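Long-range contacts in beta-N-acetylhexosaminidase (PDB 4YYF), which probably hydrolyses terminal non-reducing N-acetyl-D-hexosamine residues of N-acetyl-beta-D-hexosaminides, as a member of glycosyl hydrolase family 3: residues A[42-47]-A[343-348]; A[48-53]-A[316-321]; A[64-69]-A[326-331]; A[306-311]-A[332-337]. The protein carries 1 engineered substitution. All coordinates share one frame; numbering follows the deposited sequence.

Overall arrangement
The four contacts lie in one sector of the TIM-barrel domain of this family 3 hydrolase, their centres about 10 to 13 Å apart. Contact 2 pairs the first barrel strand, 49-52, with the last, 319-321, and so closes the barrel. Contacts 1, 3 and 4 lie further out, about 18 to 19 Å from the centre of the chain against about 8 Å for contact 2. Helix 327-340 serves both contact 3, against the end of helix 56-66, and contact 4, against helix 304-314. Along the chain, contacts 2, 3 and 4 fall inside the loop closed by contact 1, where helix 41-46 meets helix 345-357; with the disulfide C34-C364, this brings the chain's two ends together.

Contact 1 of 4, residues A[42-47]-A[343-348]; sequences RDKLAQ and LNQGAV. With NA (sodium ion), chain F.
L45 and V348 carry the apolar part of this contact, their side chains crossing at about a right angle. L45 touches with one methyl, CD2, which lies 3.8 Å from V348 CG2 and reaches the other branch, CG1, slightly less closely. The same CD2 meets L343 CD2 at 4.3 Å, so a single leucine methyl faces both the start of helix 345-357 and the loop before it. V348 CG1 stands anti to its backbone N (chi1 171°) and turns to K44, 4.2 Å from K44 CB. In the TIM-barrel domain this joins helix 41-46, which leads into the first strand, to the C-terminal helix. Beyond CG the K44 chain runs extended and crosses Q345 at about a right angle. K44 NZ and Q345 NE2 are both donors, 4.1 Å apart, and find their acceptors separately: NZ bonds to A37 O and makes a long, weak ion pair with D349, while NE2 bonds to D349 OD1. N344 is the N-cap of helix 345-357; its OD1 accepts from G346 N at 2.7 Å. The next residue, A347, binds the sodium ion through O at 2.3 Å, with S351 OG and two waters as further ligands.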
loop_
_atom_site.group_PDB
_atom_site.type_symbol
_atom_site.label_atom_id
_atom_site.label_comp_id
_atom_site.label_asym_id
_atom_site.label_seq_id
_atom_site.Cartn_x
_atom_site.Cartn_y
_atom_site.Cartn_z
ATOM N N ARG A 42 5.482 -18.987 -11.320
ATOM C CA ARG A 42 5.351 -17.647 -11.886
ATOM C C ARG A 42 4.028 -17.002 -11.466
ATOM O O ARG A 42 3.959 -15.791 -11.252
ATOM C CB ARG A 42 5.496 -17.709 -13.418
ATOM C CG ARG A 42 5.571 -16.359 -14.133
ATOM C CD ARG A 42 5.947 -16.573 -15.596
ATOM N NE ARG A 42 6.116 -15.333 -16.358
ATOM C CZ ARG A 42 7.278 -14.710 -16.532
ATOM N NH1 ARG A 42 8.395 -15.188 -15.978
ATOM N NH2 ARG A 42 7.324 -13.599 -17.262
ATOM N N ASP A 43 2.978 -17.801 -11.319
ATOM C CA ASP A 43 1.694 -17.237 -10.884
ATOM C C ASP A 43 1.678 -16.904 -9.393
ATOM O O ASP A 43 0.982 -15.971 -8.966
ATOM C CB ASP A 43 0.531 -18.164 -11.248
ATOM C CG ASP A 43 0.338 -18.293 -12.749
ATOM O OD1 ASP A 43 0.917 -17.481 -13.506
ATOM O OD2 ASP A 43 -0.393 -19.211 -13.172
ATOM N N LYS A 44 2.427 -17.671 -8.601
ATOM C CA LYS A 44 2.629 -17.322 -7.198
ATOM C C LYS A 44 3.334 -15.989 -7.113
ATOM O O LYS A 44 2.970 -15.151 -6.303
ATOM C CB LYS A 44 3.483 -18.357 -6.479
ATOM C CG LYS A 44 2.846 -19.713 -6.314
ATOM C CD LYS A 44 3.779 -20.601 -5.513
ATOM C CE LYS A 44 3.098 -21.883 -5.078
ATOM N NZ LYS A 44 3.971 -22.648 -4.132
ATOM N N LEU A 45 4.363 -15.804 -7.941
ATOM C CA LEU A 45 5.112 -14.538 -7.958
ATOM C C LEU A 45 4.256 -13.365 -8.425
ATOM O O LEU A 45 4.322 -12.261 -7.850
ATOM C CB LEU A 45 6.382 -14.652 -8.821
ATOM C CG LEU A 45 7.437 -15.623 -8.267
ATOM C CD1 LEU A 45 8.536 -15.919 -9.285
ATOM C CD2 LEU A 45 8.031 -15.042 -6.993
ATOM N N ALA A 46 3.431 -13.592 -9.447
ATOM C CA ALA A 46 2.591 -12.507 -9.957
ATOM C C ALA A 46 1.570 -12.058 -8.914
ATOM O O ALA A 46 1.125 -10.907 -8.914
ATOM C CB ALA A 46 1.893 -12.919 -11.270
ATOM N N GLN A 47 1.205 -12.959 -8.007
ATOM C CA GLN A 47 0.245 -12.607 -6.971
ATOM C C GLN A 47 0.816 -11.587 -5.972
ATOM O O GLN A 47 0.071 -10.945 -5.227
ATOM C CB GLN A 47 -0.226 -13.886 -6.264
ATOM C CG GLN A 47 -1.287 -13.664 -5.218
ATOM C CD GLN A 47 -2.559 -13.054 -5.776
ATOM O OE1 GLN A 47 -3.197 -12.218 -5.108
ATOM N NE2 GLN A 47 -2.950 -13.478 -6.996
ATOM N N LEU A 343 16.122 -15.125 -3.437
ATOM C CA LEU A 343 14.769 -15.019 -2.903
ATOM C C LEU A 343 14.362 -16.395 -2.403
ATOM O O LEU A 343 14.369 -17.354 -3.163
ATOM C CB LEU A 343 13.799 -14.550 -3.992
ATOM C CG LEU A 343 12.331 -14.403 -3.569
ATOM C CD1 LEU A 343 12.232 -13.421 -2.421
ATOM C CD2 LEU A 343 11.461 -13.949 -4.733
ATOM N N ASN A 344 14.029 -16.502 -1.123
ATOM C CA ASN A 344 13.707 -17.800 -0.554
ATOM C C ASN A 344 12.278 -18.215 -0.892
ATOM O O ASN A 344 11.375 -17.381 -0.884
ATOM C CB ASN A 344 13.881 -17.761 0.962
ATOM C CG ASN A 344 13.800 -19.136 1.591
ATOM O OD1 ASN A 344 12.717 -19.603 1.958
ATOM N ND2 ASN A 344 14.951 -19.797 1.720
ATOM N N GLN A 345 12.067 -19.503 -1.158
ATOM C CA GLN A 345 10.717 -20.008 -1.428
ATOM C C GLN A 345 9.739 -19.676 -0.291
ATOM O O GLN A 345 8.561 -19.403 -0.525
ATOM C CB GLN A 345 10.755 -21.521 -1.678
ATOM C CG GLN A 345 9.423 -22.106 -2.154
ATOM C CD GLN A 345 8.890 -21.428 -3.412
ATOM O OE1 GLN A 345 9.616 -21.251 -4.394
ATOM N NE2 GLN A 345 7.614 -21.036 -3.382
ATOM N N GLY A 346 10.238 -19.685 0.943
ATOM C CA GLY A 346 9.412 -19.407 2.103
ATOM C C GLY A 346 8.900 -17.983 2.110
ATOM O O GLY A 346 7.792 -17.702 2.583
ATOM N N ALA A 347 9.702 -17.066 1.585
ATOM C CA ALA A 347 9.295 -15.665 1.554
ATOM C C ALA A 347 8.127 -15.505 0.598
ATOM O O ALA A 347 7.196 -14.732 0.843
ATOM C CB ALA A 347 10.444 -14.785 1.131
ATOM N N VAL A 348 8.195 -16.236 -0.509
ATOM C CA VAL A 348 7.153 -16.183 -1.521
ATOM C C VAL A 348 5.869 -16.826 -1.000
ATOM O O VAL A 348 4.786 -16.248 -1.132
ATOM C CB VAL A 348 7.614 -16.872 -2.819
ATOM C CG1 VAL A 348 6.450 -17.016 -3.801
ATOM C CG2 VAL A 348 8.725 -16.078 -3.450
HETATM NA NA NA F . 7.409 -12.799 2.101
HETATM O O HOH W 1 6.970 -11.106 3.582
HETATM O O HOH W 2 8.572 -11.243 0.899
#

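Contact 2 of 4, residues A[48-53]-A[316-321]; sequences LLTVGV and ADNALW
V51 CG1 sits over one face of the W321 indole, 3.6 Å from the centroid of the six-membered ring and 10° off its normal, a close CH-pi contact. The two side chains lie side by side and point the same way. W321 CG stands between its own backbone N and carbonyl carbon (chi1 78°), the crowded position. The ring beyond it reaches over to strand 49-52. L49 CD2 reaches the ring's edge at CZ3, 4.0 Å away. T50 and L320 point to the other face of the sheet, where T50 CG2 meets L320 CD2 at 3.6 Å. Between these two layers the strands pair in parallel: A319 N bonds to L48 O, T50 N to A319 O, W321 N to T50 O, and G52 N to W321 O at 3.0 Å. At the polar edge T50 OG1 donates to N318 OD1 in a short bond of 2.6 Å, the donor tilted 22° from the amide plane. A water bridges N318 ND2 and L49 O, and ND2 also has N355 OD1 as partner. This pairing closes the TIM barrel. Strand 70-73 continues the sheet beyond 49-52, strand 287-289 lies beside 316-321, and helices 304-314 and 327-340 pack on the L49, V51 and W321 face.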
loop_
_atom_site.group_PDB
_atom_site.type_symbol
_atom_site.label_atom_id
_atom_site.label_comp_id
_atom_site.label_asym_id
_atom_site.label_seq_id
_atom_site.Cartn_x
_atom_site.Cartn_y
_atom_site.Cartn_z
ATOM N N LEU A 48 2.136 -11.426 -5.974
ATOM C CA LEU A 48 2.809 -10.518 -5.045
ATOM C C LEU A 48 2.998 -9.111 -5.623
ATOM O O LEU A 48 3.665 -8.272 -5.007
ATOM C CB LEU A 48 4.185 -11.080 -4.662
ATOM C CG LEU A 48 4.186 -12.531 -4.187
ATOM C CD1 LEU A 48 5.581 -12.984 -3.752
ATOM C CD2 LEU A 48 3.164 -12.741 -3.064
ATOM N N LEU A 49 2.450 -8.868 -6.814
ATOM C CA LEU A 49 2.651 -7.602 -7.519
ATOM C C LEU A 49 1.347 -6.822 -7.628
ATOM O O LEU A 49 0.286 -7.406 -7.856
ATOM C CB LEU A 49 3.193 -7.854 -8.938
ATOM C CG LEU A 49 4.356 -8.842 -9.091
ATOM C CD1 LEU A 49 4.722 -9.004 -10.558
ATOM C CD2 LEU A 49 5.560 -8.392 -8.267
ATOM N N THR A 50 1.425 -5.502 -7.469
ATOM C CA THR A 50 0.285 -4.629 -7.770
ATOM C C THR A 50 0.768 -3.584 -8.759
ATOM O O THR A 50 1.794 -2.938 -8.528
ATOM C CB THR A 50 -0.259 -3.938 -6.510
ATOM O OG1 THR A 50 -0.691 -4.939 -5.571
ATOM C CG2 THR A 50 -1.456 -3.042 -6.869
ATOM N N VAL A 51 0.060 -3.433 -9.878
ATOM C CA VAL A 51 0.558 -2.565 -10.937
ATOM C C VAL A 51 -0.480 -1.552 -11.399
ATOM O O VAL A 51 -1.658 -1.878 -11.563
ATOM C CB VAL A 51 1.084 -3.379 -12.156
ATOM C CG1 VAL A 51 2.357 -4.121 -11.782
ATOM C CG2 VAL A 51 0.012 -4.354 -12.671
ATOM N N GLY A 52 -0.035 -0.318 -11.596
ATOM C CA GLY A 52 -0.909 0.731 -12.110
ATOM C C GLY A 52 -1.284 0.457 -13.553
ATOM O O GLY A 52 -0.446 -0.022 -14.329
ATOM N N VAL A 53 -2.540 0.753 -13.908
ATOM C CA VAL A 53 -3.063 0.536 -15.255
ATOM C C VAL A 53 -3.592 1.847 -15.837
ATOM O O VAL A 53 -4.044 2.702 -15.090
ATOM C CB VAL A 53 -4.185 -0.515 -15.255
ATOM C CG1 VAL A 53 -3.660 -1.865 -14.749
ATOM C CG2 VAL A 53 -5.358 -0.052 -14.396
ATOM N N ALA A 316 8.615 -7.370 2.240
ATOM C CA ALA A 316 7.316 -6.921 1.754
ATOM C C ALA A 316 6.511 -8.112 1.236
ATOM O O ALA A 316 7.079 -9.064 0.699
ATOM C CB ALA A 316 7.477 -5.865 0.662
ATOM N N ASP A 317 5.191 -8.060 1.399
ATOM C CA ASP A 317 4.318 -9.091 0.831
ATOM C C ASP A 317 3.822 -8.670 -0.534
ATOM O O ASP A 317 3.334 -9.492 -1.312
ATOM C CB ASP A 317 3.071 -9.280 1.680
ATOM C CG ASP A 317 3.383 -9.690 3.083
ATOM O OD1 ASP A 317 4.067 -10.718 3.259
ATOM O OD2 ASP A 317 2.940 -8.974 4.006
ATOM N N ASN A 318 3.892 -7.378 -0.811
ATOM C CA ASN A 318 3.307 -6.877 -2.044
ATOM C C ASN A 318 4.099 -5.709 -2.610
ATOM O O ASN A 318 4.210 -4.657 -1.985
ATOM C CB ASN A 318 1.850 -6.473 -1.814
ATOM C CG ASN A 318 1.053 -6.424 -3.103
ATOM O OD1 ASN A 318 1.285 -5.573 -3.962
ATOM N ND2 ASN A 318 0.109 -7.345 -3.245
ATOM N N ALA A 319 4.652 -5.911 -3.798
ATOM C CA ALA A 319 5.479 -4.901 -4.452
ATOM C C ALA A 319 4.623 -4.126 -5.427
ATOM O O ALA A 319 4.033 -4.705 -6.353
ATOM C CB ALA A 319 6.641 -5.563 -5.182
ATOM N N LEU A 320 4.571 -2.811 -5.224
ATOM C CA LEU A 320 3.680 -1.937 -5.973
ATOM C C LEU A 320 4.492 -0.991 -6.855
ATOM O O LEU A 320 5.473 -0.407 -6.399
ATOM C CB LEU A 320 2.845 -1.126 -4.966
ATOM C CG LEU A 320 1.817 -0.036 -5.333
ATOM C CD1 LEU A 320 2.439 1.316 -5.536
ATOM C CD2 LEU A 320 1.000 -0.392 -6.545
ATOM N N TRP A 321 4.090 -0.851 -8.115
ATOM C CA TRP A 321 4.606 0.219 -8.978
ATOM C C TRP A 321 3.538 0.599 -9.998
ATOM O O TRP A 321 2.487 -0.036 -10.047
ATOM C CB TRP A 321 5.969 -0.131 -9.601
ATOM C CG TRP A 321 5.962 -1.068 -10.794
ATOM C CD1 TRP A 321 6.075 -0.717 -12.118
ATOM C CD2 TRP A 321 5.897 -2.507 -10.765
ATOM N NE1 TRP A 321 6.069 -1.850 -12.908
ATOM C CE2 TRP A 321 5.962 -2.955 -12.104
ATOM C CE3 TRP A 321 5.782 -3.451 -9.737
ATOM C CZ2 TRP A 321 5.903 -4.316 -12.439
ATOM C CZ3 TRP A 321 5.729 -4.802 -10.071
ATOM C CH2 TRP A 321 5.789 -5.219 -11.411
HETATM O O HOH W 3 -1.019 -8.479 -5.716
#

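Contact 3 of 4, residues A[64-69]-A[326-331]; sequences ADHHVG and EVPAVL
H66 and V327 meet without a hydrogen bond, but the residue before V327 has a carboxylate oxygen held twice: E326 OE1 is hydrogen-bonded to W321 NE1 and to T323 OG1, at the point where the chain enters helix 327-340. Across the contact itself the imidazole of H66 does most of the work. V327 CG1 lies over one of its faces, 4.2 Å from the ring centroid and 28° off the normal, a CH-pi contact; its nearest ring atom is CG, at 3.8 Å. A chi1 of 166°, with CG1 anti to the backbone N, sets this branch of V327 toward the imidazole, and the two side chains slide past each other in opposite directions. The P328 ring crosses the imidazole obliquely further out: CD lies over the face that V327 CG1 occupies, and CB comes to 3.8 Å from H66 CE1. From the next turn of the helix, L331 CD1 approaches H66 CB at 4.3 Å. V68 adds an apolar touch, its CG1 3.9 Å from V327 CG1. Between H66 and V68 the chain leaves helix 56-66 through H67, which has positive phi. V68 and V327 both touch V51 of strand 49-52 and V62 of helix 56-66, while L331 reaches L49 and helix 41-46, so the helices following the first and last barrel strands meet here over strand 49-52.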
loop_
_atom_site.group_PDB
_atom_site.type_symbol
_atom_site.label_atom_id
_atom_site.label_comp_id
_atom_site.label_asym_id
_atom_site.label_seq_id
_atom_site.Cartn_x
_atom_site.Cartn_y
_atom_site.Cartn_z
ATOM N N ALA A 64 -5.083 -11.007 -17.583
ATOM C CA ALA A 64 -5.197 -12.277 -18.302
ATOM C C ALA A 64 -3.846 -12.873 -18.689
ATOM O O ALA A 64 -3.665 -14.099 -18.680
ATOM C CB ALA A 64 -6.084 -12.119 -19.548
ATOM N N ASP A 65 -2.884 -12.027 -19.045
ATOM C CA ASP A 65 -1.633 -12.559 -19.587
ATOM C C ASP A 65 -0.644 -12.929 -18.500
ATOM O O ASP A 65 0.167 -13.836 -18.677
ATOM C CB ASP A 65 -0.967 -11.559 -20.551
ATOM C CG ASP A 65 -1.809 -11.273 -21.779
ATOM O OD1 ASP A 65 -2.773 -12.017 -22.027
ATOM O OD2 ASP A 65 -1.503 -10.294 -22.500
ATOM N N HIS A 66 -0.693 -12.217 -17.383
ATOM C CA HIS A 66 0.306 -12.408 -16.344
ATOM C C HIS A 66 -0.259 -12.759 -14.978
ATOM O O HIS A 66 0.496 -13.136 -14.093
ATOM C CB HIS A 66 1.205 -11.163 -16.248
ATOM C CG HIS A 66 1.884 -10.833 -17.532
ATOM N ND1 HIS A 66 2.959 -11.566 -18.011
ATOM C CD2 HIS A 66 1.642 -9.883 -18.468
ATOM C CE1 HIS A 66 3.340 -11.080 -19.172
ATOM N NE2 HIS A 66 2.559 -10.053 -19.477
ATOM N N HIS A 67 -1.570 -12.633 -14.797
ATOM C CA HIS A 67 -2.197 -13.020 -13.517
ATOM C C HIS A 67 -1.660 -12.227 -12.331
ATOM O O HIS A 67 -1.518 -12.771 -11.222
ATOM C CB HIS A 67 -2.014 -14.507 -13.248
ATOM C CG HIS A 67 -2.506 -15.374 -14.357
ATOM N ND1 HIS A 67 -3.793 -15.291 -14.847
ATOM C CD2 HIS A 67 -1.889 -16.336 -15.086
ATOM C CE1 HIS A 67 -3.945 -16.165 -15.827
ATOM N NE2 HIS A 67 -2.804 -16.808 -15.994
ATOM N N VAL A 68 -1.376 -10.947 -12.553
ATOM C CA VAL A 68 -0.973 -10.073 -11.448
ATOM C C VAL A 68 -2.081 -10.018 -10.398
ATOM O O VAL A 68 -3.286 -10.030 -10.728
ATOM C CB VAL A 68 -0.584 -8.645 -11.909
ATOM C CG1 VAL A 68 0.682 -8.669 -12.758
ATOM C CG2 VAL A 68 -1.741 -7.963 -12.660
ATOM N N GLY A 69 -1.685 -9.988 -9.129
ATOM C CA GLY A 69 -2.654 -10.062 -8.048
ATOM C C GLY A 69 -3.460 -8.786 -7.905
ATOM O O GLY A 69 -4.605 -8.805 -7.445
ATOM N N GLU A 326 6.603 -3.422 -17.251
ATOM C CA GLU A 326 7.759 -4.124 -16.698
ATOM C C GLU A 326 7.425 -5.516 -16.165
ATOM O O GLU A 326 8.319 -6.261 -15.764
ATOM C CB GLU A 326 8.394 -3.289 -15.581
ATOM C CG GLU A 326 8.927 -1.933 -16.029
ATOM C CD GLU A 326 7.850 -0.858 -16.140
ATOM O OE1 GLU A 326 6.669 -1.129 -15.807
ATOM O OE2 GLU A 326 8.190 0.267 -16.568
ATOM N N VAL A 327 6.142 -5.868 -16.155
ATOM C CA VAL A 327 5.712 -7.087 -15.470
ATOM C C VAL A 327 6.434 -8.367 -15.947
ATOM O O VAL A 327 6.936 -9.128 -15.128
ATOM C CB VAL A 327 4.182 -7.269 -15.520
ATOM C CG1 VAL A 327 3.802 -8.686 -15.109
ATOM C CG2 VAL A 327 3.490 -6.229 -14.613
ATOM N N PRO A 328 6.504 -8.597 -17.266
ATOM C CA PRO A 328 7.205 -9.843 -17.631
ATOM C C PRO A 328 8.700 -9.853 -17.275
ATOM O O PRO A 328 9.213 -10.910 -16.917
ATOM C CB PRO A 328 7.001 -9.948 -19.153
ATOM C CG PRO A 328 6.532 -8.599 -19.606
ATOM C CD PRO A 328 5.872 -7.944 -18.426
ATOM N N ALA A 329 9.377 -8.711 -17.361
ATOM C CA ALA A 329 10.790 -8.635 -16.967
ATOM C C ALA A 329 10.953 -8.834 -15.462
ATOM O O ALA A 329 11.926 -9.446 -14.991
ATOM C CB ALA A 329 11.385 -7.310 -17.388
ATOM N N VAL A 330 10.008 -8.297 -14.702
ATOM C CA VAL A 330 10.034 -8.456 -13.254
ATOM C C VAL A 330 9.847 -9.923 -12.868
ATOM O O VAL A 330 10.608 -10.467 -12.074
ATOM C CB VAL A 330 8.984 -7.551 -12.562
ATOM C CG1 VAL A 330 8.794 -7.959 -11.099
ATOM C CG2 VAL A 330 9.412 -6.090 -12.654
ATOM N N LEU A 331 8.844 -10.566 -13.450
ATOM C CA LEU A 331 8.601 -11.978 -13.179
ATOM C C LEU A 331 9.796 -12.843 -13.582
ATOM O O LEU A 331 10.147 -13.794 -12.883
ATOM C CB LEU A 331 7.326 -12.436 -13.893
ATOM C CG LEU A 331 6.040 -11.848 -13.298
ATOM C CD1 LEU A 331 4.842 -12.199 -14.175
ATOM C CD2 LEU A 331 5.815 -12.342 -11.865
#

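Contact 4 of 4, residues A[306-311]-A[332-337]; sequences DAVLRA and DRLEQA
L309 meets R333, L334 and A337 and is the centre of the apolar packing between helices 304-314 and 327-340. Its CG stands anti to the backbone N (chi1 176°), which carries the branch out to the other helix. There CD1 comes to 3.5 Å from A337 CB, a close methyl-methyl approach, and to 4.1 Å from L334 CD2; the two leucine side chains slide past each other in opposite directions. The other branch of L334 turns to V308, CD1 lying 4.0 Å from V308 CG1, with these two side chains crossing at about a right angle. A second kind of contact is made by the guanidinium of R333. L309 CD2 lies over one of its faces, 3.3 Å above the plane and offset toward the rim, at 3.4 Å from both CZ and NH2. The methyl thus covers part of one face of the charged group without bonding to it, and NH2 is held in a salt bridge to E342. No hydrogen bond crosses between the segments. Within helix 304-314, R310 NE bonds to D306 OD1 at 3.0 Å, a salt bridge one turn apart; D332 and E335 form salt bridges with R42 of helix 41-46. D306 OD1 and R333 NH2 have opposite charges but stay 5.6 Å apart, an interaction that would be weak at most. The segment axes approach to 9.7 Å and cross at -44° with their N-to-C directions broadly aligned, as expected of neighbouring outer helices in a TIM barrel, here the two that flank strand 319-321 in sequence.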
loop_
_atom_site.group_PDB
_atom_site.type_symbol
_atom_site.label_atom_id
_atom_site.label_comp_id
_atom_site.label_asym_id
_atom_site.label_seq_id
_atom_site.Cartn_x
_atom_site.Cartn_y
_atom_site.Cartn_z
ATOM N N ASP A 306 14.944 -4.968 -10.070
ATOM C CA ASP A 306 15.845 -5.031 -8.927
ATOM C C ASP A 306 15.160 -4.529 -7.651
ATOM O O ASP A 306 15.329 -5.113 -6.583
ATOM C CB ASP A 306 17.130 -4.238 -9.227
ATOM C CG ASP A 306 18.143 -4.287 -8.082
ATOM O OD1 ASP A 306 18.097 -5.219 -7.241
ATOM O OD2 ASP A 306 19.002 -3.383 -8.034
ATOM N N ALA A 307 14.368 -3.462 -7.771
ATOM C CA ALA A 307 13.668 -2.881 -6.623
ATOM C C ALA A 307 12.619 -3.833 -6.070
ATOM O O ALA A 307 12.463 -3.971 -4.846
ATOM C CB ALA A 307 13.012 -1.563 -7.012
ATOM N N VAL A 308 11.887 -4.479 -6.972
ATOM C CA VAL A 308 10.877 -5.462 -6.559
ATOM C C VAL A 308 11.537 -6.636 -5.852
ATOM O O VAL A 308 11.095 -7.064 -4.780
ATOM C CB VAL A 308 10.053 -5.943 -7.762
ATOM C CG1 VAL A 308 9.208 -7.168 -7.392
ATOM C CG2 VAL A 308 9.175 -4.801 -8.263
ATOM N N LEU A 309 12.614 -7.144 -6.438
ATOM C CA LEU A 309 13.385 -8.213 -5.805
ATOM C C LEU A 309 13.856 -7.826 -4.397
ATOM O O LEU A 309 13.675 -8.585 -3.439
ATOM C CB LEU A 309 14.589 -8.586 -6.675
ATOM C CG LEU A 309 15.525 -9.633 -6.061
ATOM C CD1 LEU A 309 14.727 -10.835 -5.573
ATOM C CD2 LEU A 309 16.622 -10.083 -7.036
ATOM N N ARG A 310 14.472 -6.655 -4.272
ATOM C CA ARG A 310 14.948 -6.192 -2.974
ATOM C C ARG A 310 13.816 -6.053 -1.953
ATOM O O ARG A 310 13.988 -6.391 -0.780
ATOM C CB ARG A 310 15.711 -4.873 -3.122
ATOM C CG ARG A 310 17.118 -5.048 -3.691
ATOM C CD ARG A 310 17.682 -3.744 -4.212
ATOM N NE ARG A 310 19.048 -3.926 -4.708
ATOM C CZ ARG A 310 20.129 -3.925 -3.932
ATOM N NH1 ARG A 310 20.001 -3.734 -2.625
ATOM N NH2 ARG A 310 21.335 -4.111 -4.458
ATOM N N ALA A 311 12.661 -5.567 -2.397
ATOM C CA ALA A 311 11.523 -5.421 -1.495
ATOM C C ALA A 311 11.054 -6.775 -0.969
ATOM O O ALA A 311 10.867 -6.940 0.231
ATOM C CB ALA A 311 10.370 -4.676 -2.172
ATOM N N ASP A 332 10.420 -12.516 -14.711
ATOM C CA ASP A 332 11.651 -13.193 -15.123
ATOM C C ASP A 332 12.735 -13.088 -14.059
ATOM O O ASP A 332 13.416 -14.064 -13.745
ATOM C CB ASP A 332 12.188 -12.599 -16.432
ATOM C CG ASP A 332 11.416 -13.062 -17.642
ATOM O OD1 ASP A 332 10.513 -13.907 -17.487
ATOM O OD2 ASP A 332 11.718 -12.584 -18.755
ATOM N N ARG A 333 12.904 -11.895 -13.509
ATOM C CA ARG A 333 13.967 -11.675 -12.533
ATOM C C ARG A 333 13.646 -12.403 -11.224
ATOM O O ARG A 333 14.537 -12.908 -10.540
ATOM C CB ARG A 333 14.151 -10.168 -12.286
ATOM C CG ARG A 333 15.251 -9.802 -11.277
ATOM C CD ARG A 333 16.643 -10.162 -11.801
ATOM N NE ARG A 333 17.723 -9.832 -10.858
ATOM C CZ ARG A 333 18.268 -10.694 -10.001
ATOM N NH1 ARG A 333 17.839 -11.948 -9.956
ATOM N NH2 ARG A 333 19.247 -10.308 -9.187
ATOM N N LEU A 334 12.363 -12.466 -10.876
ATOM C CA LEU A 334 11.974 -13.114 -9.632
ATOM C C LEU A 334 12.188 -14.625 -9.693
ATOM O O LEU A 334 12.636 -15.228 -8.719
ATOM C CB LEU A 334 10.530 -12.773 -9.266
ATOM C CG LEU A 334 10.330 -11.309 -8.865
ATOM C CD1 LEU A 334 8.868 -11.038 -8.506
ATOM C CD2 LEU A 334 11.241 -10.971 -7.691
ATOM N N GLU A 335 11.881 -15.229 -10.836
ATOM C CA GLU A 335 12.173 -16.641 -11.047
ATOM C C GLU A 335 13.674 -16.942 -10.956
ATOM O O GLU A 335 14.080 -17.949 -10.373
ATOM C CB GLU A 335 11.607 -17.112 -12.390
ATOM C CG GLU A 335 10.095 -17.084 -12.467
ATOM C CD GLU A 335 9.546 -17.983 -13.573
ATOM O OE1 GLU A 335 9.016 -17.451 -14.577
ATOM O OE2 GLU A 335 9.638 -19.227 -13.435
ATOM N N GLN A 336 14.497 -16.063 -11.513
ATOM C CA GLN A 336 15.945 -16.232 -11.421
ATOM C C GLN A 336 16.430 -16.131 -9.973
ATOM O O GLN A 336 17.334 -16.861 -9.557
ATOM C CB GLN A 336 16.664 -15.203 -12.297
ATOM C CG GLN A 336 16.399 -15.354 -13.787
ATOM C CD GLN A 336 16.801 -14.114 -14.572
ATOM O OE1 GLN A 336 17.530 -13.256 -14.066
ATOM N NE2 GLN A 336 16.314 -14.008 -15.809
ATOM N N ALA A 337 15.827 -15.227 -9.206
ATOM C CA ALA A 337 16.210 -15.059 -7.809
ATOM C C ALA A 337 15.873 -16.308 -6.995
ATOM O O ALA A 337 16.615 -16.681 -6.081
ATOM C CB ALA A 337 15.542 -13.854 -7.217
#